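Local coordinates for protein glycosyl transferase (Staphylococcus aureus, PDB 5TZJ) that belongs to glycosyltransferase family 2, with a Rossmann-like, GT-A-type domain whose pocket holds uridine-diphosphate-N-acetylglucosamine, at residues A[2-7]-A[80-85]; A[34-39]-A[76-81]; A[84-89]-A[156-161]; A[113-118]-A[184-189]. One frame throughout, in Å; residues are numbered along the deposited sequence.

Contact 1: A[2-7]-A[80-85]; sequences KFSVIV and KQAEGE
Ser4 and Gly84 meet through one polar atom: Gly84 N donates to Ser4 OG at 2.6 Å, with an N-H...O angle of 143°. The hydroxyl is brought to the turn by its first torsion (chi1 -57°), which sets OG opposite the carbonyl carbon and beside the backbone N. Ser4 OG has a second hydrogen-bonding partner, Glu34 OE2 of the adjacent strand, and that same carboxylate oxygen also takes the N-H of Glu83. Two successive amides of the turn are thus satisfied by side-chain oxygens. Apolar atoms flank this polar group, with Ala82 CB lying 3.7 Å from Ser4 CB and 4.2 Å from Ile6 CD1. Gly84, lacking a side chain, lets the backbones approach until its CA is 3.9 Å from Phe3 C. At the outer end the Lys2 chain, bent at its second and third torsions, carries NZ to within 3.7 Å of Glu85 OE1. This is a long ion pair, and the stronger partner of Lys2 NZ is Asp109. Strand 3-9 runs between strands 33-39 and 86-89 in the sheet, and the 82-85 turn links helix 72-81 to strand 86-89. Ser4 and Ile6 face that turn, whereas Phe3 packs against helix 100-111.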
loop_
_atom_site.group_PDB
_atom_site.type_symbol
_atom_site.label_atom_id
_atom_site.label_comp_id
_atom_site.label_asym_id
_atom_site.label_seq_id
_atom_site.Cartn_x
_atom_site.Cartn_y
_atom_site.Cartn_z
ATOM N N LYS A 2 3.231 21.904 -12.367
ATOM C CA LYS A 2 2.376 20.739 -12.570
ATOM C C LYS A 2 2.622 19.681 -11.505
ATOM O O LYS A 2 1.681 19.213 -10.853
ATOM C CB LYS A 2 2.594 20.149 -13.958
ATOM C CG LYS A 2 1.487 19.124 -14.346
ATOM C CD LYS A 2 0.107 19.752 -14.355
ATOM C CE LYS A 2 -0.705 19.235 -15.544
ATOM N NZ LYS A 2 -2.027 19.903 -15.666
ATOM N N PHE A 3 3.881 19.299 -11.296
ATOM C CA PHE A 3 4.178 18.150 -10.443
ATOM C C PHE A 3 5.143 18.516 -9.327
ATOM O O PHE A 3 6.016 19.388 -9.472
ATOM C CB PHE A 3 4.783 16.996 -11.260
ATOM C CG PHE A 3 3.854 16.433 -12.315
ATOM C CD1 PHE A 3 2.836 15.525 -11.963
ATOM C CD2 PHE A 3 4.013 16.777 -13.658
ATOM C CE1 PHE A 3 1.983 14.993 -12.938
ATOM C CE2 PHE A 3 3.177 16.251 -14.646
ATOM C CZ PHE A 3 2.159 15.372 -14.300
ATOM N N SER A 4 5.021 17.814 -8.209
ATOM C CA SER A 4 6.089 17.789 -7.237
ATOM C C SER A 4 6.477 16.332 -7.098
ATOM O O SER A 4 5.633 15.501 -6.730
ATOM C CB SER A 4 5.663 18.386 -5.894
ATOM O OG SER A 4 5.199 19.712 -6.023
ATOM N N VAL A 5 7.720 16.011 -7.446
ATOM C CA VAL A 5 8.230 14.652 -7.278
ATOM C C VAL A 5 8.831 14.538 -5.880
ATOM O O VAL A 5 9.815 15.225 -5.564
ATOM C CB VAL A 5 9.276 14.333 -8.349
ATOM C CG1 VAL A 5 9.759 12.896 -8.171
ATOM C CG2 VAL A 5 8.664 14.592 -9.734
ATOM N N ILE A 6 8.259 13.683 -5.039
ATOM C CA ILE A 6 8.665 13.634 -3.631
ATOM C C ILE A 6 9.515 12.385 -3.403
ATOM O O ILE A 6 9.062 11.260 -3.653
ATOM C CB ILE A 6 7.440 13.683 -2.703
ATOM C CG1 ILE A 6 6.855 15.111 -2.717
ATOM C CG2 ILE A 6 7.799 13.168 -1.279
ATOM C CD1 ILE A 6 5.524 15.269 -2.016
ATOM N N VAL A 7 10.722 12.582 -2.877
ATOM C CA VAL A 7 11.744 11.549 -2.721
ATOM C C VAL A 7 12.227 11.554 -1.283
ATOM O O VAL A 7 12.974 12.460 -0.891
ATOM C CB VAL A 7 12.946 11.797 -3.655
ATOM C CG1 VAL A 7 13.992 10.668 -3.489
ATOM C CG2 VAL A 7 12.472 11.937 -5.101
ATOM N N LYS A 80 4.168 18.906 2.611
ATOM C CA LYS A 80 3.882 20.273 3.044
ATOM C C LYS A 80 4.626 21.309 2.200
ATOM O O LYS A 80 4.058 22.353 1.867
ATOM C CB LYS A 80 4.216 20.429 4.527
ATOM C CG LYS A 80 3.062 20.005 5.438
ATOM C CD LYS A 80 3.517 19.116 6.595
ATOM C CE LYS A 80 2.311 18.564 7.381
ATOM N NZ LYS A 80 2.571 17.256 8.076
ATOM N N GLN A 81 5.894 21.041 1.840
ATOM C CA GLN A 81 6.680 21.971 1.019
ATOM C C GLN A 81 6.219 22.002 -0.424
ATOM O O GLN A 81 6.474 22.980 -1.130
ATOM C CB GLN A 81 8.171 21.600 1.039
ATOM C CG GLN A 81 8.863 21.713 2.408
ATOM C CD GLN A 81 10.218 20.985 2.477
ATOM O OE1 GLN A 81 10.587 20.247 1.568
ATOM N NE2 GLN A 81 10.952 21.195 3.575
ATOM N N ALA A 82 5.546 20.949 -0.871
ATOM C CA ALA A 82 5.225 20.763 -2.278
ATOM C C ALA A 82 4.271 21.833 -2.794
ATOM O O ALA A 82 3.233 22.111 -2.182
ATOM C CB ALA A 82 4.614 19.374 -2.464
ATOM N N GLU A 83 4.605 22.384 -3.961
ATOM C CA GLU A 83 3.795 23.386 -4.627
ATOM C C GLU A 83 3.169 22.904 -5.933
ATOM O O GLU A 83 2.403 23.658 -6.537
ATOM C CB GLU A 83 4.645 24.634 -4.892
ATOM C CG GLU A 83 4.888 25.467 -3.650
ATOM C CD GLU A 83 5.662 26.752 -3.942
ATOM O OE1 GLU A 83 6.911 26.681 -4.056
ATOM O OE2 GLU A 83 5.013 27.821 -4.068
ATOM N N GLY A 84 3.467 21.682 -6.393
ATOM C CA GLY A 84 2.897 21.219 -7.648
ATOM C C GLY A 84 1.407 20.943 -7.542
ATOM O O GLY A 84 0.878 20.682 -6.462
ATOM N N GLU A 85 0.702 21.029 -8.688
ATOM C CA GLU A 85 -0.734 20.730 -8.675
ATOM C C GLU A 85 -0.994 19.260 -8.314
ATOM O O GLU A 85 -2.026 18.939 -7.710
ATOM C CB GLU A 85 -1.375 21.079 -10.018
ATOM C CG GLU A 85 -2.910 21.125 -9.974
ATOM C CD GLU A 85 -3.560 21.607 -11.272
ATOM O OE1 GLU A 85 -3.059 21.276 -12.373
ATOM O OE2 GLU A 85 -4.585 22.323 -11.181
#

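Contact 2: A[34-39]-A[76-81]; sequences EVVVVD and NVALKQ
Ala78 CB fills the notch between two valines two residues apart on the strand, lying 3.6 Å from Val36 CG1 and equally 3.6 Å from Val38 CG2. The match depends on which branches face the helix: Val36 offers CG1, placed anti to its backbone N (chi1 -172°), while Val38 offers CG2. The small methyl of Ala78 lets the axes of strand 34-39 and helix 76-81 come within 8.0 Å, running at 147° to one another. Val38 CG2 in turn projects toward the helix between Ala78 and Val77, whose CG1 lies 4.2 Å away. One helical turn on from Val77, Gln81 stretches its chain obliquely past Val36, bringing OE1 to 3.3 Å from Val36 CG1. At this rim the fit passes from apolar to polar, since a water donates to both Gln81 OE1 and Val37 O and so joins helix to strand. Gln81 NE2 has a weak bond to Ser62 OG. Strand 33-39 lies between strands 3-9 and 59-63, and helix 72-81 packs on strands 33-39 and 3-9, where Ile6 also reaches Ala78.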
loop_
_atom_site.group_PDB
_atom_site.type_symbol
_atom_site.label_atom_id
_atom_site.label_comp_id
_atom_site.label_asym_id
_atom_site.label_seq_id
_atom_site.Cartn_x
_atom_site.Cartn_y
_atom_site.Cartn_z
ATOM N N GLU A 34 9.036 20.151 -9.802
ATOM C CA GLU A 34 10.031 20.342 -8.774
ATOM C C GLU A 34 10.302 18.978 -8.164
ATOM O O GLU A 34 9.451 18.083 -8.245
ATOM C CB GLU A 34 9.550 21.317 -7.692
ATOM C CG GLU A 34 8.455 20.760 -6.769
ATOM C CD GLU A 34 8.016 21.779 -5.733
ATOM O OE1 GLU A 34 8.652 22.851 -5.656
ATOM O OE2 GLU A 34 7.036 21.532 -5.002
ATOM N N VAL A 35 11.498 18.814 -7.598
ATOM C CA VAL A 35 11.890 17.571 -6.959
ATOM C C VAL A 35 12.122 17.909 -5.505
ATOM O O VAL A 35 12.992 18.733 -5.199
ATOM C CB VAL A 35 13.153 16.963 -7.596
ATOM C CG1 VAL A 35 13.524 15.609 -6.904
ATOM C CG2 VAL A 35 12.981 16.811 -9.069
ATOM N N VAL A 36 11.337 17.310 -4.617
ATOM C CA VAL A 36 11.379 17.627 -3.197
ATOM C C VAL A 36 12.018 16.447 -2.500
ATOM O O VAL A 36 11.405 15.377 -2.359
ATOM C CB VAL A 36 9.993 17.927 -2.616
ATOM C CG1 VAL A 36 10.133 18.438 -1.158
ATOM C CG2 VAL A 36 9.237 18.904 -3.521
ATOM N N VAL A 37 13.254 16.647 -2.083
ATOM C CA VAL A 37 14.063 15.622 -1.456
ATOM C C VAL A 37 14.102 15.939 0.024
ATOM O O VAL A 37 14.582 17.023 0.417
ATOM C CB VAL A 37 15.484 15.584 -2.057
ATOM C CG1 VAL A 37 16.368 14.549 -1.284
ATOM C CG2 VAL A 37 15.421 15.256 -3.554
ATOM N N VAL A 38 13.618 15.001 0.844
ATOM C CA VAL A 38 13.773 15.095 2.283
ATOM C C VAL A 38 14.626 13.925 2.758
ATOM O O VAL A 38 14.251 12.755 2.613
ATOM C CB VAL A 38 12.430 15.132 3.014
ATOM C CG1 VAL A 38 12.682 15.278 4.556
ATOM C CG2 VAL A 38 11.630 16.269 2.480
ATOM N N ASP A 39 15.774 14.245 3.349
ATOM C CA ASP A 39 16.738 13.231 3.732
ATOM C C ASP A 39 16.521 12.871 5.198
ATOM O O ASP A 39 16.547 13.749 6.079
ATOM C CB ASP A 39 18.179 13.727 3.507
ATOM C CG ASP A 39 19.201 12.686 3.907
ATOM O OD1 ASP A 39 19.392 11.703 3.129
ATOM O OD2 ASP A 39 19.783 12.833 5.008
ATOM N N ASN A 76 5.872 13.307 4.481
ATOM C CA ASN A 76 4.996 14.340 5.062
ATOM C C ASN A 76 5.647 15.720 5.035
ATOM O O ASN A 76 4.999 16.715 4.685
ATOM C CB ASN A 76 4.649 13.975 6.505
ATOM C CG ASN A 76 3.702 12.779 6.586
ATOM O OD1 ASN A 76 3.045 12.449 5.596
ATOM N ND2 ASN A 76 3.585 12.174 7.764
ATOM N N VAL A 77 6.922 15.809 5.426
ATOM C CA VAL A 77 7.631 17.091 5.359
ATOM C C VAL A 77 7.664 17.592 3.931
ATOM O O VAL A 77 7.398 18.779 3.659
ATOM C CB VAL A 77 9.056 16.929 5.928
ATOM C CG1 VAL A 77 9.876 18.236 5.763
ATOM C CG2 VAL A 77 9.001 16.396 7.360
ATOM N N ALA A 78 7.935 16.681 2.982
ATOM C CA ALA A 78 7.978 17.066 1.576
ATOM C C ALA A 78 6.604 17.486 1.080
ATOM O O ALA A 78 6.489 18.423 0.275
ATOM C CB ALA A 78 8.489 15.904 0.713
ATOM N N LEU A 79 5.557 16.755 1.485
ATOM C CA LEU A 79 4.220 17.074 0.988
ATOM C C LEU A 79 3.812 18.493 1.387
ATOM O O LEU A 79 3.249 19.245 0.570
ATOM C CB LEU A 79 3.219 16.026 1.498
ATOM C CG LEU A 79 1.769 16.113 0.997
ATOM C CD1 LEU A 79 1.712 16.206 -0.526
ATOM C CD2 LEU A 79 0.943 14.900 1.541
ATOM N N LYS A 80 4.168 18.906 2.611
ATOM C CA LYS A 80 3.882 20.273 3.044
ATOM C C LYS A 80 4.626 21.309 2.200
ATOM O O LYS A 80 4.058 22.353 1.867
ATOM C CB LYS A 80 4.216 20.429 4.527
ATOM C CG LYS A 80 3.062 20.005 5.438
ATOM C CD LYS A 80 3.517 19.116 6.595
ATOM C CE LYS A 80 2.311 18.564 7.381
ATOM N NZ LYS A 80 2.571 17.256 8.076
ATOM N N GLN A 81 5.894 21.041 1.840
ATOM C CA GLN A 81 6.680 21.971 1.019
ATOM C C GLN A 81 6.219 22.002 -0.424
ATOM O O GLN A 81 6.474 22.980 -1.130
ATOM C CB GLN A 81 8.171 21.600 1.039
ATOM C CG GLN A 81 8.863 21.713 2.408
ATOM C CD GLN A 81 10.218 20.985 2.477
ATOM O OE1 GLN A 81 10.587 20.247 1.568
ATOM N NE2 GLN A 81 10.952 21.195 3.575
HETATM O O HOH W 1 12.988 19.635 1.097
#

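Contact 3: A[84-89]-A[156-161]; sequences GEFVLF and IYRTAL
Val87 and Tyr157 form the hydrogen-bonded pair of this antiparallel strand contact: Val87 N donates to Tyr157 O at 2.7 Å, and Tyr157 N returns the bond to Val87 O at 2.8 Å. The non-hydrogen-bonded pairs on either side, Phe86 with Arg158 and Leu88 with Ile156, send their side chains to the opposite face. There Ile156 CG2 lies 3.8 Å from Phe86 CB, against helix 100-111. The buried Phe86 ring also packs closely on Arg158: its CZ sits over the centre of one face of the guanidinium, 3.6 Å from Arg158 CZ, with the planes turned 58° apart, a tilted rather than parallel approach. Arg158 NE is held by Asp114. Thr159 extends the tight part beyond the strand. Its chi1 of -55° sets OG1 beside the backbone N, and hydroxyl and amide are thereby aimed at the same turn: OG1 donates to Gly84 O at 2.7 Å from above the carbonyl plane, while Thr159 N bonds Glu85 O at 2.9 Å. On the face of Val87, the Phe89 and Tyr157 rings meet obliquely, their planes 73° apart, and Phe181 adjoins both.

The contact loosens toward solvent at Glu85, an exposed residue that keeps OE2 4.3 Å from Arg158 NH1, beyond a salt bridge. A water bridges Glu85 O and Ala160 N at the first turn of the helix, which has Arg158 at its N-cap position. An antiparallel strand inserted beside the parallel, Rossmann-like strands is consistent with the mixed central sheet of the GT-A fold.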
loop_
_atom_site.group_PDB
_atom_site.type_symbol
_atom_site.label_atom_id
_atom_site.label_comp_id
_atom_site.label_asym_id
_atom_site.label_seq_id
_atom_site.Cartn_x
_atom_site.Cartn_y
_atom_site.Cartn_z
ATOM N N GLY A 84 3.467 21.682 -6.393
ATOM C CA GLY A 84 2.897 21.219 -7.648
ATOM C C GLY A 84 1.407 20.943 -7.542
ATOM O O GLY A 84 0.878 20.682 -6.462
ATOM N N GLU A 85 0.702 21.029 -8.688
ATOM C CA GLU A 85 -0.734 20.730 -8.675
ATOM C C GLU A 85 -0.994 19.260 -8.314
ATOM O O GLU A 85 -2.026 18.939 -7.710
ATOM C CB GLU A 85 -1.375 21.079 -10.018
ATOM C CG GLU A 85 -2.910 21.125 -9.974
ATOM C CD GLU A 85 -3.560 21.607 -11.272
ATOM O OE1 GLU A 85 -3.059 21.276 -12.373
ATOM O OE2 GLU A 85 -4.585 22.323 -11.181
ATOM N N PHE A 86 -0.049 18.383 -8.654
ATOM C CA PHE A 86 -0.073 16.955 -8.386
ATOM C C PHE A 86 1.230 16.546 -7.720
ATOM O O PHE A 86 2.268 17.166 -7.973
ATOM C CB PHE A 86 -0.247 16.204 -9.703
ATOM C CG PHE A 86 -1.631 16.326 -10.266
ATOM C CD1 PHE A 86 -1.964 17.363 -11.117
ATOM C CD2 PHE A 86 -2.606 15.423 -9.900
ATOM C CE1 PHE A 86 -3.245 17.482 -11.599
ATOM C CE2 PHE A 86 -3.884 15.536 -10.377
ATOM C CZ PHE A 86 -4.203 16.566 -11.229
ATOM N N VAL A 87 1.197 15.480 -6.904
ATOM C CA VAL A 87 2.437 14.907 -6.408
ATOM C C VAL A 87 2.650 13.508 -6.968
ATOM O O VAL A 87 1.707 12.741 -7.232
ATOM C CB VAL A 87 2.540 14.885 -4.869
ATOM C CG1 VAL A 87 2.466 16.318 -4.303
ATOM C CG2 VAL A 87 1.485 14.004 -4.245
ATOM N N LEU A 88 3.931 13.171 -7.130
ATOM C CA LEU A 88 4.367 11.816 -7.450
ATOM C C LEU A 88 5.419 11.421 -6.433
ATOM O O LEU A 88 6.423 12.123 -6.286
ATOM C CB LEU A 88 4.957 11.728 -8.852
ATOM C CG LEU A 88 5.686 10.427 -9.203
ATOM C CD1 LEU A 88 4.766 9.196 -9.166
ATOM C CD2 LEU A 88 6.341 10.605 -10.617
ATOM N N PHE A 89 5.192 10.311 -5.742
ATOM C CA PHE A 89 6.160 9.777 -4.796
ATOM C C PHE A 89 7.051 8.752 -5.492
ATOM O O PHE A 89 6.563 7.779 -6.070
ATOM C CB PHE A 89 5.461 9.124 -3.596
ATOM C CG PHE A 89 4.607 10.066 -2.805
ATOM C CD1 PHE A 89 5.178 10.878 -1.782
ATOM C CD2 PHE A 89 3.270 10.213 -3.104
ATOM C CE1 PHE A 89 4.380 11.758 -1.056
ATOM C CE2 PHE A 89 2.464 11.087 -2.374
ATOM C CZ PHE A 89 3.022 11.864 -1.350
ATOM N N ILE A 156 0.418 9.049 -8.765
ATOM C CA ILE A 156 0.227 10.483 -8.856
ATOM C C ILE A 156 -1.067 10.847 -8.145
ATOM O O ILE A 156 -2.142 10.258 -8.420
ATOM C CB ILE A 156 0.219 10.928 -10.330
ATOM C CG1 ILE A 156 1.595 10.624 -10.936
ATOM C CG2 ILE A 156 -0.127 12.435 -10.478
ATOM C CD1 ILE A 156 1.713 11.042 -12.407
ATOM N N TYR A 157 -0.976 11.843 -7.246
ATOM C CA TYR A 157 -2.117 12.284 -6.448
ATOM C C TYR A 157 -2.307 13.782 -6.605
ATOM O O TYR A 157 -1.332 14.536 -6.581
ATOM C CB TYR A 157 -1.942 12.004 -4.993
ATOM C CG TYR A 157 -1.562 10.586 -4.623
ATOM C CD1 TYR A 157 -2.503 9.757 -4.011
ATOM C CD2 TYR A 157 -0.274 10.076 -4.851
ATOM C CE1 TYR A 157 -2.183 8.472 -3.637
ATOM C CE2 TYR A 157 0.059 8.764 -4.471
ATOM C CZ TYR A 157 -0.901 7.982 -3.849
ATOM O OH TYR A 157 -0.635 6.691 -3.440
ATOM N N ARG A 158 -3.568 14.221 -6.724
ATOM C CA ARG A 158 -3.817 15.656 -6.763
ATOM C C ARG A 158 -3.462 16.240 -5.405
ATOM O O ARG A 158 -3.913 15.728 -4.375
ATOM C CB ARG A 158 -5.271 15.961 -7.103
ATOM C CG ARG A 158 -5.558 17.479 -7.268
ATOM C CD ARG A 158 -7.050 17.682 -7.519
ATOM N NE ARG A 158 -7.461 17.052 -8.772
ATOM C CZ ARG A 158 -7.375 17.650 -9.971
ATOM N NH1 ARG A 158 -6.882 18.883 -10.067
ATOM N NH2 ARG A 158 -7.768 17.010 -11.074
ATOM N N THR A 159 -2.650 17.307 -5.402
ATOM C CA THR A 159 -2.137 17.822 -4.133
ATOM C C THR A 159 -3.275 18.303 -3.225
ATOM O O THR A 159 -3.277 18.023 -2.017
ATOM C CB THR A 159 -1.110 18.935 -4.405
ATOM O OG1 THR A 159 -0.090 18.424 -5.280
ATOM C CG2 THR A 159 -0.467 19.444 -3.092
ATOM N N ALA A 160 -4.272 18.990 -3.790
ATOM C CA ALA A 160 -5.417 19.427 -2.988
ATOM C C ALA A 160 -6.238 18.255 -2.452
ATOM O O ALA A 160 -6.899 18.392 -1.409
ATOM C CB ALA A 160 -6.316 20.355 -3.803
ATOM N N LEU A 161 -6.248 17.109 -3.145
ATOM C CA LEU A 161 -6.981 15.973 -2.583
ATOM C C LEU A 161 -6.369 15.557 -1.266
ATOM O O LEU A 161 -7.081 15.294 -0.290
ATOM C CB LEU A 161 -6.998 14.785 -3.546
ATOM C CG LEU A 161 -7.496 13.487 -2.898
ATOM C CD1 LEU A 161 -9.037 13.419 -2.891
ATOM C CD2 LEU A 161 -6.903 12.329 -3.633
HETATM O O HOH W 2 -3.960 20.366 -6.271
#

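Contact 4: A[113-118]-A[184-189]; sequences SDVLLI and KAYLNA
Tyr186, with CG opposite its carbonyl carbon (chi1 -75°), swings its ring from the helix back toward the strand, where Val115 and Leu117 meet its edge. Val115 holds CG1 anti to its backbone N (chi1 171°), which aims CG1 at the tyrosine and leaves CG2 for the helix end. CG1 lies near the ring plane, 4.0 Å from Tyr186 CE1, while CG2 packs 3.9 Å from Ala189 CB. Leu117 continues the ring contact, with CD1 4.1 Å from Tyr186 CE1 and CD2 3.7 Å from the hydroxyl OH, which is itself hydrogen-bonded to Thr150 O. At the other end Ala189 CB touches Asp114 CB at 3.6 Å, just where the chain leaves the helix. The carboxylate lies beside the Ala189 backbone, its OD2 taking the N-H groups of Asn190 and Arg191 and OD1 pairing with Arg158. The last helical turn is tied by Asn188, whose ND2 donates to Lys184 O at 2.8 Å; the backbone N of Asn188 reaches that oxygen from the opposite face of its plane. Strand 115-122 has strands 156-158 and 192-195 beside it. Leu161 of helix 159-164 packs against both Val115 and Ala185, while Leu116 turns to helix 100-111 on the other face of the sheet.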
loop_
_atom_site.group_PDB
_atom_site.type_symbol
_atom_site.label_atom_id
_atom_site.label_comp_id
_atom_site.label_asym_id
_atom_site.label_seq_id
_atom_site.Cartn_x
_atom_site.Cartn_y
_atom_site.Cartn_z
ATOM N N SER A 113 -8.183 13.346 -13.522
ATOM C CA SER A 113 -7.976 12.373 -12.454
ATOM C C SER A 113 -7.632 13.065 -11.136
ATOM O O SER A 113 -6.954 14.092 -11.106
ATOM C CB SER A 113 -6.846 11.404 -12.836
ATOM O OG SER A 113 -6.923 11.020 -14.208
ATOM N N ASP A 114 -8.089 12.477 -10.029
ATOM C CA ASP A 114 -7.607 12.863 -8.705
ATOM C C ASP A 114 -6.487 11.985 -8.218
ATOM O O ASP A 114 -5.646 12.448 -7.433
ATOM C CB ASP A 114 -8.738 12.824 -7.679
ATOM C CG ASP A 114 -9.825 13.807 -8.028
ATOM O OD1 ASP A 114 -9.474 14.876 -8.602
ATOM O OD2 ASP A 114 -11.006 13.494 -7.765
ATOM N N VAL A 115 -6.483 10.733 -8.664
ATOM C CA VAL A 115 -5.439 9.762 -8.379
ATOM C C VAL A 115 -5.142 9.066 -9.693
ATOM O O VAL A 115 -6.062 8.564 -10.351
ATOM C CB VAL A 115 -5.884 8.752 -7.285
ATOM C CG1 VAL A 115 -4.899 7.602 -7.116
ATOM C CG2 VAL A 115 -6.127 9.474 -5.973
ATOM N N LEU A 116 -3.876 9.049 -10.102
ATOM C CA LEU A 116 -3.502 8.396 -11.357
ATOM C C LEU A 116 -2.523 7.277 -11.031
ATOM O O LEU A 116 -1.400 7.537 -10.591
ATOM C CB LEU A 116 -2.895 9.382 -12.358
ATOM C CG LEU A 116 -2.380 8.862 -13.709
ATOM C CD1 LEU A 116 -3.438 8.062 -14.556
ATOM C CD2 LEU A 116 -1.851 9.997 -14.543
ATOM N N LEU A 117 -2.950 6.046 -11.250
ATOM C CA LEU A 117 -2.056 4.904 -11.152
ATOM C C LEU A 117 -1.230 4.860 -12.420
ATOM O O LEU A 117 -1.763 5.081 -13.509
ATOM C CB LEU A 117 -2.853 3.593 -10.993
ATOM C CG LEU A 117 -3.393 3.307 -9.584
ATOM C CD1 LEU A 117 -4.623 4.137 -9.261
ATOM C CD2 LEU A 117 -3.659 1.816 -9.346
ATOM N N ILE A 118 0.064 4.557 -12.290
ATOM C CA ILE A 118 0.939 4.453 -13.451
ATOM C C ILE A 118 1.628 3.099 -13.431
ATOM O O ILE A 118 2.040 2.614 -12.371
ATOM C CB ILE A 118 1.957 5.599 -13.503
ATOM C CG1 ILE A 118 2.776 5.654 -12.197
ATOM C CG2 ILE A 118 1.253 6.919 -13.819
ATOM C CD1 ILE A 118 3.881 6.718 -12.269
ATOM N N LYS A 184 -7.047 6.131 2.067
ATOM C CA LYS A 184 -7.656 7.448 2.256
ATOM C C LYS A 184 -7.755 8.202 0.931
ATOM O O LYS A 184 -8.788 8.818 0.629
ATOM C CB LYS A 184 -6.840 8.284 3.262
ATOM C CG LYS A 184 -7.065 7.970 4.757
ATOM C CD LYS A 184 -6.093 8.791 5.662
ATOM C CE LYS A 184 -6.300 8.524 7.175
ATOM N NZ LYS A 184 -5.328 9.235 8.090
ATOM N N ALA A 185 -6.681 8.197 0.144
ATOM C CA ALA A 185 -6.729 8.935 -1.123
ATOM C C ALA A 185 -7.754 8.300 -2.058
ATOM O O ALA A 185 -8.502 9.006 -2.742
ATOM C CB ALA A 185 -5.353 8.960 -1.792
ATOM N N TYR A 186 -7.816 6.964 -2.082
ATOM C CA TYR A 186 -8.841 6.306 -2.901
ATOM C C TYR A 186 -10.239 6.694 -2.435
ATOM O O TYR A 186 -11.120 7.025 -3.251
ATOM C CB TYR A 186 -8.687 4.790 -2.833
ATOM C CG TYR A 186 -7.550 4.144 -3.617
ATOM C CD1 TYR A 186 -6.974 4.760 -4.695
ATOM C CD2 TYR A 186 -7.097 2.861 -3.269
ATOM C CE1 TYR A 186 -5.937 4.103 -5.430
ATOM C CE2 TYR A 186 -6.112 2.192 -3.986
ATOM C CZ TYR A 186 -5.526 2.824 -5.070
ATOM O OH TYR A 186 -4.526 2.157 -5.745
ATOM N N LEU A 187 -10.476 6.626 -1.122
ATOM C CA LEU A 187 -11.814 6.871 -0.586
ATOM C C LEU A 187 -12.307 8.311 -0.845
ATOM O O LEU A 187 -13.516 8.544 -0.943
ATOM C CB LEU A 187 -11.826 6.546 0.909
ATOM C CG LEU A 187 -11.827 5.051 1.327
ATOM C CD1 LEU A 187 -11.512 4.880 2.814
ATOM C CD2 LEU A 187 -13.157 4.314 0.971
ATOM N N ASN A 188 -11.407 9.286 -0.939
ATOM C CA ASN A 188 -11.794 10.681 -1.096
ATOM C C ASN A 188 -11.799 11.175 -2.537
ATOM O O ASN A 188 -12.307 12.272 -2.793
ATOM C CB ASN A 188 -10.852 11.587 -0.277
ATOM C CG ASN A 188 -11.164 11.530 1.196
ATOM O OD1 ASN A 188 -12.138 12.138 1.660
ATOM N ND2 ASN A 188 -10.367 10.777 1.939
ATOM N N ALA A 189 -11.251 10.420 -3.479
ATOM C CA ALA A 189 -11.049 10.966 -4.807
ATOM C C ALA A 189 -12.358 10.913 -5.576
ATOM O O ALA A 189 -13.159 10.000 -5.401
ATOM C CB ALA A 189 -9.973 10.187 -5.563
#

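How the contacts relate
The four contacts follow one sheet and its covering helices. Contacts 1 and 2 share Lys80 and Gln81, with centres about 7 Å apart, and are joined by a probable hydrogen bond from Val36 N to Val5 O (2.7 Å). Contact 1 passes into contact 3 through Gly84 and Glu85, again about 7 Å between centres. Contact 3 reaches contact 4, about 10 Å away between centres, through neighbouring strands 156-158 and 115-122. Contacts 2 and 4 do not touch, their centres about 20 Å apart. Bound uridine-diphosphate-N-acetylglucosamine lies about 7 Å from the side chains of Val38 and Phe89, and about 11 Å from that of Tyr186.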